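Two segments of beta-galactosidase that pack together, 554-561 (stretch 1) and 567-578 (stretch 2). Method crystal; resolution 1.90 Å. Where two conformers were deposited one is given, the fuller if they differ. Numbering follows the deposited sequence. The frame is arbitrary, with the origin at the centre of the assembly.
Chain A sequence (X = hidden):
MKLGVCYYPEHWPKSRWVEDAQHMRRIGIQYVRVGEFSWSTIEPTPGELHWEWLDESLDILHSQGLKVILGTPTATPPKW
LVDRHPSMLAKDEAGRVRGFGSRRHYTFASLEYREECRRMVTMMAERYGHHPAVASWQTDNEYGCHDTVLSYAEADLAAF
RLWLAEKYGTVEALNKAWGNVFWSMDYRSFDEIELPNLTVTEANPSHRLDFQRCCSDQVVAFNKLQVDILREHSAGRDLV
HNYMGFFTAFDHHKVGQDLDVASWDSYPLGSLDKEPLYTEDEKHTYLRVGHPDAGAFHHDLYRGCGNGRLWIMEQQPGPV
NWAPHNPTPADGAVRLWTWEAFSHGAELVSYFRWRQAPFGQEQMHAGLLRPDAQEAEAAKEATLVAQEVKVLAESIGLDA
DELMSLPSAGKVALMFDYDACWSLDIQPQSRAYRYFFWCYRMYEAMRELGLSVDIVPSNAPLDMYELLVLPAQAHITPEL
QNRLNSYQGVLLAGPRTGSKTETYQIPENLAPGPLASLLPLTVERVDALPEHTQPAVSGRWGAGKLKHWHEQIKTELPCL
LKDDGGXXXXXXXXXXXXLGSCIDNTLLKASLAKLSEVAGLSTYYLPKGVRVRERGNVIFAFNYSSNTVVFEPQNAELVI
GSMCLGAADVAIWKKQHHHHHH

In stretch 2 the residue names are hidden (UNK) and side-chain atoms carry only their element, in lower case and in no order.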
ATOM      1  N   LYS A 554      17.243  26.171  26.653  1.00 20.04           N
ATOM      2  CA  LYS A 554      16.926  27.534  27.068  1.00 21.98           C
ATOM      3  C   LYS A 554      18.049  28.445  26.585  1.00 20.87           C
ATOM      4  O   LYS A 554      19.230  28.164  26.810  1.00 19.94           O
ATOM      5  CB  LYS A 554      16.767  27.624  28.589  1.00 25.06           C
ATOM      6  CG  LYS A 554      16.400  29.023  29.073  1.00 28.32           C
ATOM      7  CD  LYS A 554      15.760  29.002  30.453  1.00 31.74           C
ATOM      8  CE  LYS A 554      15.338  30.400  30.893  1.00 34.51           C
ATOM      9  NZ  LYS A 554      14.235  30.358  31.900  1.00 37.29           N
ATOM     10  N   THR A 555      17.682  29.511  25.884  1.00 20.66           N
ATOM     11  CA  THR A 555      18.649  30.479  25.360  1.00 20.50           C
ATOM     12  C   THR A 555      17.972  31.814  25.084  1.00 21.01           C
ATOM     13  O   THR A 555      16.765  31.857  24.869  1.00 20.68           O
ATOM     14  CB  THR A 555      19.320  29.979  24.059  1.00 20.26           C
ATOM     15  OG1 THR A 555      20.374  30.874  23.672  1.00 18.97           O
ATOM     16  CG2 THR A 555      18.318  29.869  22.902  1.00 20.64           C
ATOM     17  N   GLU A 556      18.762  32.888  25.100  1.00 21.37           N
ATOM     18  CA  GLU A 556      18.318  34.195  24.617  1.00 22.43           C
ATOM     19  C   GLU A 556      18.808  34.465  23.194  1.00 20.81           C
ATOM     20  O   GLU A 556      18.427  35.460  22.591  1.00 19.39           O
ATOM     21  CB  GLU A 556      18.799  35.313  25.554  1.00 25.27           C
ATOM     22  CG  GLU A 556      18.248  35.232  26.967  1.00 28.68           C
ATOM     23  CD  GLU A 556      16.731  35.244  27.017  1.00 32.88           C
ATOM     24  OE1 GLU A 556      16.163  34.471  27.820  1.00 37.69           O
ATOM     25  OE2 GLU A 556      16.099  36.016  26.247  1.00 37.96           O
ATOM     26  N   LEU A 557      19.626  33.570  22.642  1.00 19.89           N
ATOM     27  CA  LEU A 557      20.094  33.718  21.267  1.00 19.92           C
ATOM     28  C   LEU A 557      18.909  33.707  20.289  1.00 19.71           C
ATOM     29  O   LEU A 557      17.917  33.031  20.545  1.00 18.47           O
ATOM     30  CB  LEU A 557      21.069  32.593  20.902  1.00 19.78           C
ATOM     31  CG  LEU A 557      22.432  32.612  21.582  1.00 19.80           C
ATOM     32  CD1 LEU A 557      23.137  31.285  21.364  1.00 19.94           C
ATOM     33  CD2 LEU A 557      23.290  33.770  21.074  1.00 20.06           C
ATOM     34  N   PRO A 558      19.010  34.451  19.167  1.00 19.42           N
ATOM     35  CA  PRO A 558      17.951  34.346  18.165  1.00 19.76           C
ATOM     36  C   PRO A 558      17.861  32.931  17.599  1.00 19.84           C
ATOM     37  O   PRO A 558      18.897  32.274  17.436  1.00 19.30           O
ATOM     38  CB  PRO A 558      18.402  35.304  17.058  1.00 20.10           C
ATOM     39  CG  PRO A 558      19.424  36.193  17.680  1.00 19.89           C
ATOM     40  CD  PRO A 558      20.087  35.353  18.729  1.00 19.88           C
ATOM     41  N   CYS A 559      16.638  32.492  17.305  1.00 20.05           N
ATOM     42  CA  CYS A 559      16.368  31.167  16.752  1.00 20.08           C
ATOM     43  C   CYS A 559      16.129  31.260  15.253  1.00 19.36           C
ATOM     44  O   CYS A 559      15.321  32.065  14.800  1.00 19.13           O
ATOM     45  CB  CYS A 559      15.136  30.562  17.410  1.00 20.85           C
ATOM     46  SG  CYS A 559      15.414  30.053  19.112  1.00 22.30           S
ATOM     47  N   LEU A 560      16.836  30.421  14.501  1.00 18.65           N
ATOM     48  CA  LEU A 560      16.667  30.296  13.058  1.00 17.95           C
ATOM     49  C   LEU A 560      15.750  29.126  12.689  1.00 17.25           C
ATOM     50  O   LEU A 560      15.198  29.112  11.579  1.00 16.78           O
ATOM     51  CB  LEU A 560      18.022  30.128  12.374  1.00 18.14           C
ATOM     52  CG  LEU A 560      19.061  31.254  12.522  1.00 18.63           C
ATOM     53  CD1 LEU A 560      18.459  32.603  12.125  1.00 18.98           C
ATOM     54  CD2 LEU A 560      19.680  31.340  13.918  1.00 18.22           C
ATOM     55  N   LEU A 561      15.634  28.146  13.593  1.00 16.56           N
ATOM     56  CA  LEU A 561      14.673  27.043  13.491  1.00 16.23           C
ATOM     57  C   LEU A 561      14.144  26.707  14.884  1.00 16.65           C
ATOM     58  O   LEU A 561      14.894  26.770  15.856  1.00 16.14           O
ATOM     59  CB  LEU A 561      15.332  25.791  12.896  1.00 15.98           C
ATOM     60  CG  LEU A 561      15.923  25.879  11.484  1.00 15.74           C
ATOM     61  CD1 LEU A 561      16.690  24.611  11.145  1.00 15.59           C
ATOM     62  CD2 LEU A 561      14.846  26.117  10.439  1.00 15.82           C
ATOM     63  N   UNK A 567      10.487  25.572  20.986  1.00 19.19           N
ATOM     64  CA  UNK A 567      11.789  25.235  21.593  0.50 18.42           C
ATOM     65  C   UNK A 567      12.880  25.415  20.536  1.00 18.21           C
ATOM     66  O   UNK A 567      12.684  25.044  19.382  1.00 17.83           O
ATOM     67  o   UNK A 567      13.847  23.702  23.455  0.50 17.24           O
ATOM     68  c   UNK A 567      11.796  23.803  22.177  0.50 18.21           C
ATOM     69  n   UNK A 567      13.647  22.298  21.725  0.50 17.38           N
ATOM     70  c   UNK A 567      13.200  23.272  22.502  0.50 18.00           C
ATOM     71  N   UNK A 568      14.037  25.998  20.921  1.00 17.29           N
ATOM     72  CA  UNK A 568      15.113  26.185  19.942  1.00 16.63           C
ATOM     73  C   UNK A 568      15.646  24.904  19.296  1.00 16.11           C
ATOM     74  O   UNK A 568      15.918  23.930  19.996  1.00 15.82           O
ATOM     75  c   UNK A 568      14.348  26.680  22.197  1.00 17.25           C
ATOM     76  c   UNK A 568      16.222  26.846  20.770  1.00 16.93           C
ATOM     77  c   UNK A 568      15.511  27.558  21.859  1.00 16.98           C
ATOM     78  N   UNK A 569      15.769  24.929  17.970  1.00 15.56           N
ATOM     79  CA  UNK A 569      16.398  23.859  17.189  1.00 15.61           C
ATOM     80  C   UNK A 569      17.739  24.342  16.623  1.00 15.73           C
ATOM     81  O   UNK A 569      18.754  23.680  16.801  1.00 15.68           O
ATOM     82  c   UNK A 569      16.200  22.470  15.052  1.00 15.09           C
ATOM     83  c   UNK A 569      15.459  23.344  16.071  1.00 15.16           C
ATOM     84  c   UNK A 569      14.299  22.579  16.687  1.00 14.94           C
ATOM     85  N   UNK A 570      17.742  25.484  15.943  1.00 16.28           N
ATOM     86  CA  UNK A 570      18.988  26.102  15.475  1.00 17.20           C
ATOM     87  C   UNK A 570      18.985  27.561  15.916  1.00 16.77           C
ATOM     88  O   UNK A 570      18.006  28.274  15.704  1.00 16.37           O
ATOM     89  c   UNK A 570      19.121  25.941  13.961  1.00 18.62           C
ATOM     90  c   UNK A 570      21.588  26.571  13.874  1.00 20.86           C
ATOM     91  c   UNK A 570      20.252  26.642  13.184  1.00 19.88           C
ATOM     92  c   UNK A 570      20.367  26.042  11.788  1.00 20.98           C
ATOM     93  N   UNK A 571      20.069  27.984  16.555  1.00 16.92           N
ATOM     94  CA  UNK A 571      20.143  29.297  17.201  1.00 16.87           C
ATOM     95  C   UNK A 571      21.522  29.895  17.039  1.00 17.39           C
ATOM     96  O   UNK A 571      22.518  29.173  16.962  1.00 17.23           O
ATOM     97  s   UNK A 571      19.967  27.100  20.610  1.00 16.59           S
ATOM     98  c   UNK A 571      19.238  25.984  19.411  1.00 16.56           C
ATOM     99  c   UNK A 571      20.756  28.304  19.522  1.00 16.29           C
ATOM    100  c   UNK A 571      19.798  29.178  18.696  1.00 16.64           C
ATOM    101  N   UNK A 572      21.579  31.218  17.016  1.00 18.03           N
ATOM    102  CA  UNK A 572      22.844  31.926  16.891  1.00 18.80           C
ATOM    103  C   UNK A 572      22.712  33.272  16.213  1.00 19.90           C
ATOM    104  O   UNK A 572      21.615  33.709  15.867  1.00 18.92           O
ATOM    105  N   UNK A 573      23.860  33.915  16.025  1.00 21.42           N
ATOM    106  CA  UNK A 573      23.938  35.234  15.409  1.00 23.39           C
ATOM    107  C   UNK A 573      25.388  35.503  15.067  1.00 24.30           C
ATOM    108  O   UNK A 573      26.294  34.864  15.630  1.00 23.89           O
ATOM    109  c   UNK A 573      23.403  36.322  16.357  1.00 24.51           C
ATOM    110  c   UNK A 573      24.169  36.461  17.670  1.00 25.62           C
ATOM    111  c   UNK A 573      23.464  37.339  18.696  1.00 27.16           C
ATOM    112  o   UNK A 573      23.905  37.348  19.869  1.00 28.89           O
ATOM    113  o   UNK A 573      22.476  38.016  18.344  1.00 28.18           O
ATOM    114  N   UNK A 574      25.600  36.454  14.160  1.00 25.37           N
ATOM    115  CA  UNK A 574      26.935  36.789  13.685  1.00 25.47           C
ATOM    116  C   UNK A 574      27.584  35.575  13.034  1.00 25.28           C
ATOM    117  O   UNK A 574      27.092  35.075  12.012  1.00 25.75           O
ATOM    118  N   UNK A 575      28.664  35.096  13.650  1.00 24.40           N
ATOM    119  CA  UNK A 575      29.459  33.992  13.114  1.00 24.88           C
ATOM    120  C   UNK A 575      29.386  32.692  13.940  1.00 23.28           C
ATOM    121  O   UNK A 575      30.134  31.759  13.654  1.00 23.28           O
ATOM    122  n   UNK A 575      34.103  34.422  13.885  1.00 30.56           N
ATOM    123  c   UNK A 575      33.954  35.752  13.946  1.00 30.92           C
ATOM    124  c   UNK A 575      31.141  35.631  12.057  1.00 27.64           C
ATOM    125  c   UNK A 575      32.626  35.903  11.819  1.00 28.60           C
ATOM    126  n   UNK A 575      33.288  36.447  13.011  1.00 29.07           N
ATOM    127  n   UNK A 575      34.491  36.409  14.977  1.00 31.36           N
ATOM    128  c   UNK A 575      30.923  34.438  12.982  1.00 25.97           C
ATOM    129  N   UNK A 576      28.502  32.616  14.936  1.00 21.52           N
ATOM    130  CA  UNK A 576      28.417  31.440  15.815  1.00 21.38           C
ATOM    131  C   UNK A 576      26.990  30.890  15.899  1.00 20.17           C
ATOM    132  O   UNK A 576      26.056  31.628  16.208  1.00 19.06           O
ATOM    133  c   UNK A 576      31.778  34.048  17.194  1.00 24.79           C
ATOM    134  n   UNK A 576      30.483  33.786  17.222  1.00 24.32           N
ATOM    135  c   UNK A 576      30.292  32.420  17.209  1.00 23.72           C
ATOM    136  c   UNK A 576      31.529  31.869  17.161  1.00 24.69           C
ATOM    137  c   UNK A 576      28.933  31.789  17.213  1.00 22.23           C
ATOM    138  n   UNK A 576      32.436  32.903  17.158  1.00 24.69           N
ATOM    139  N   UNK A 577      26.839  29.589  15.627  1.00 19.62           N
ATOM    140  CA  UNK A 577      25.529  28.913  15.623  1.00 18.99           C
ATOM    141  C   UNK A 577      25.610  27.561  16.326  1.00 18.31           C
ATOM    142  O   UNK A 577      26.647  26.897  16.273  1.00 18.44           O
ATOM    143  o   UNK A 577      24.592  33.822  11.657  1.00 21.78           O
ATOM    144  c   UNK A 577      25.920  31.942  12.298  1.00 20.40           C
ATOM    145  c   UNK A 577      26.017  30.698  12.903  1.00 19.87           C
ATOM    146  c   UNK A 577      23.569  32.003  12.826  1.00 20.24           C
ATOM    147  c   UNK A 577      25.025  28.747  14.178  1.00 19.16           C
ATOM    148  c   UNK A 577      24.690  32.587  12.259  1.00 20.91           C
ATOM    149  c   UNK A 577      24.901  30.083  13.475  1.00 19.52           C
ATOM    150  c   UNK A 577      23.685  30.763  13.438  1.00 20.31           C
ATOM    151  N   UNK A 578      24.525  27.198  17.011  1.00 17.31           N
ATOM    152  CA  UNK A 578      24.357  25.895  17.651  1.00 17.00           C
ATOM    153  C   UNK A 578      23.087  25.206  17.127  1.00 16.67           C
ATOM    154  O   UNK A 578      22.018  25.827  17.058  1.00 16.38           O
ATOM    155  c   UNK A 578      24.140  24.672  19.866  1.00 16.91           C
ATOM    156  c   UNK A 578      22.898  24.154  20.253  1.00 16.86           C
ATOM    157  c   UNK A 578      22.791  22.906  20.863  1.00 16.47           C
ATOM    158  c   UNK A 578      24.254  26.020  19.180  1.00 16.84           C
ATOM    159  c   UNK A 578      25.270  23.889  20.083  1.00 16.76           C
ATOM    160  c   UNK A 578      23.928  22.149  21.067  1.00 16.26           C
ATOM    161  o   UNK A 578      23.853  20.908  21.665  1.00 15.82           O
ATOM    162  c   UNK A 578      25.168  22.636  20.680  1.00 16.62           C
TER

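Position 567 has four side-chain atoms, two carbons with the second carrying one oxygen and one nitrogen. An amide fits, with the acid excluded by the nitrogen: N567. Its CA-to-CB bond points away from stretch 1, and it makes no contact there.

Position 568 has three carbons that close a ring onto the backbone nitrogen, which defines P568. The ring packs against two neighbouring side chains of stretch 1: its CB lies 3.7 Å from C559 SG, and its CG 3.8 Å from T555 CG2.

At 569 there are three carbons, one carrying the other two, so the side chain branches at CB: V569. Its CB is 4.0 Å from L561 CB, while its backbone N donates to L561 O at 2.9 Å.

Position 570 shows four carbons forked at the second, the mark of L570. Its CB sits 3.9 Å from L561 CB on a shared face of the sheet, and its CG is 4.2 Å from L560 CB.

Position 571 carries two carbons, a sulfur and a final carbon in an unbranched chain: M571. The CA-to-CB bond points to the same face as that of C559, but the end of the chain leads away. Its CG lies 4.2 Å from L557 CD1, and its SD 4.0 Å from T555 CG2.

Position 572 has no side-chain atoms and is G572. With phi 151° and psi -177°, a CB would be jammed against the preceding carbonyl and would lie 2.3 Å from the O of position 576. The bare backbone N donates to P558 O at 2.9 Å.

Position 573 has three carbons, the last bearing two oxygens: the carboxylate of E573. It lies beside apolar groups, with OE1 3.6 Å from P558 CD and OE2 3.8 Å from L557 CD2.

Position 574 again lacks a side chain; a phi of 60° favours G574, inside a type II' turn and out of reach of stretch 1.

Position 575 has three carbons, a nitrogen, then a carbon with two more nitrogens. This guanidinium identifies R575, which is distant from stretch 1.

Position 576 is one carbon followed by a five-membered ring of three carbons and two nitrogens, an imidazole: H576, also without contact.

Positions 577 and 578 each have one carbon and a six-carbon ring bearing an oxygen, hence Y577 and Y578. L560 CD2 meets the ring of Y577 at its edge, 4.1 Å from Y577 CD2; Y578 makes no contact.

The contact works by backbone pairing around a beta bulge. C559 pairs with M571 without hydrogen bonds, the register shifts by one, and L561 pairs with L570. At the bulge L570 O accepts from both L560 N (2.7 Å) and L561 N (3.2 Å), while L561 O accepts from V569 N and, at 3.1 Å, from L570 N. Carbonyls thus serve two donors each where the chains turn corners, and apolar side chains pack against one another across the stretches. The rule is economical: backbone sets the register, leucines and proline fill the space, and glycine permits the backbone its extreme angles.

Stretch 2 (567-578) NPVLMGEGRHYY
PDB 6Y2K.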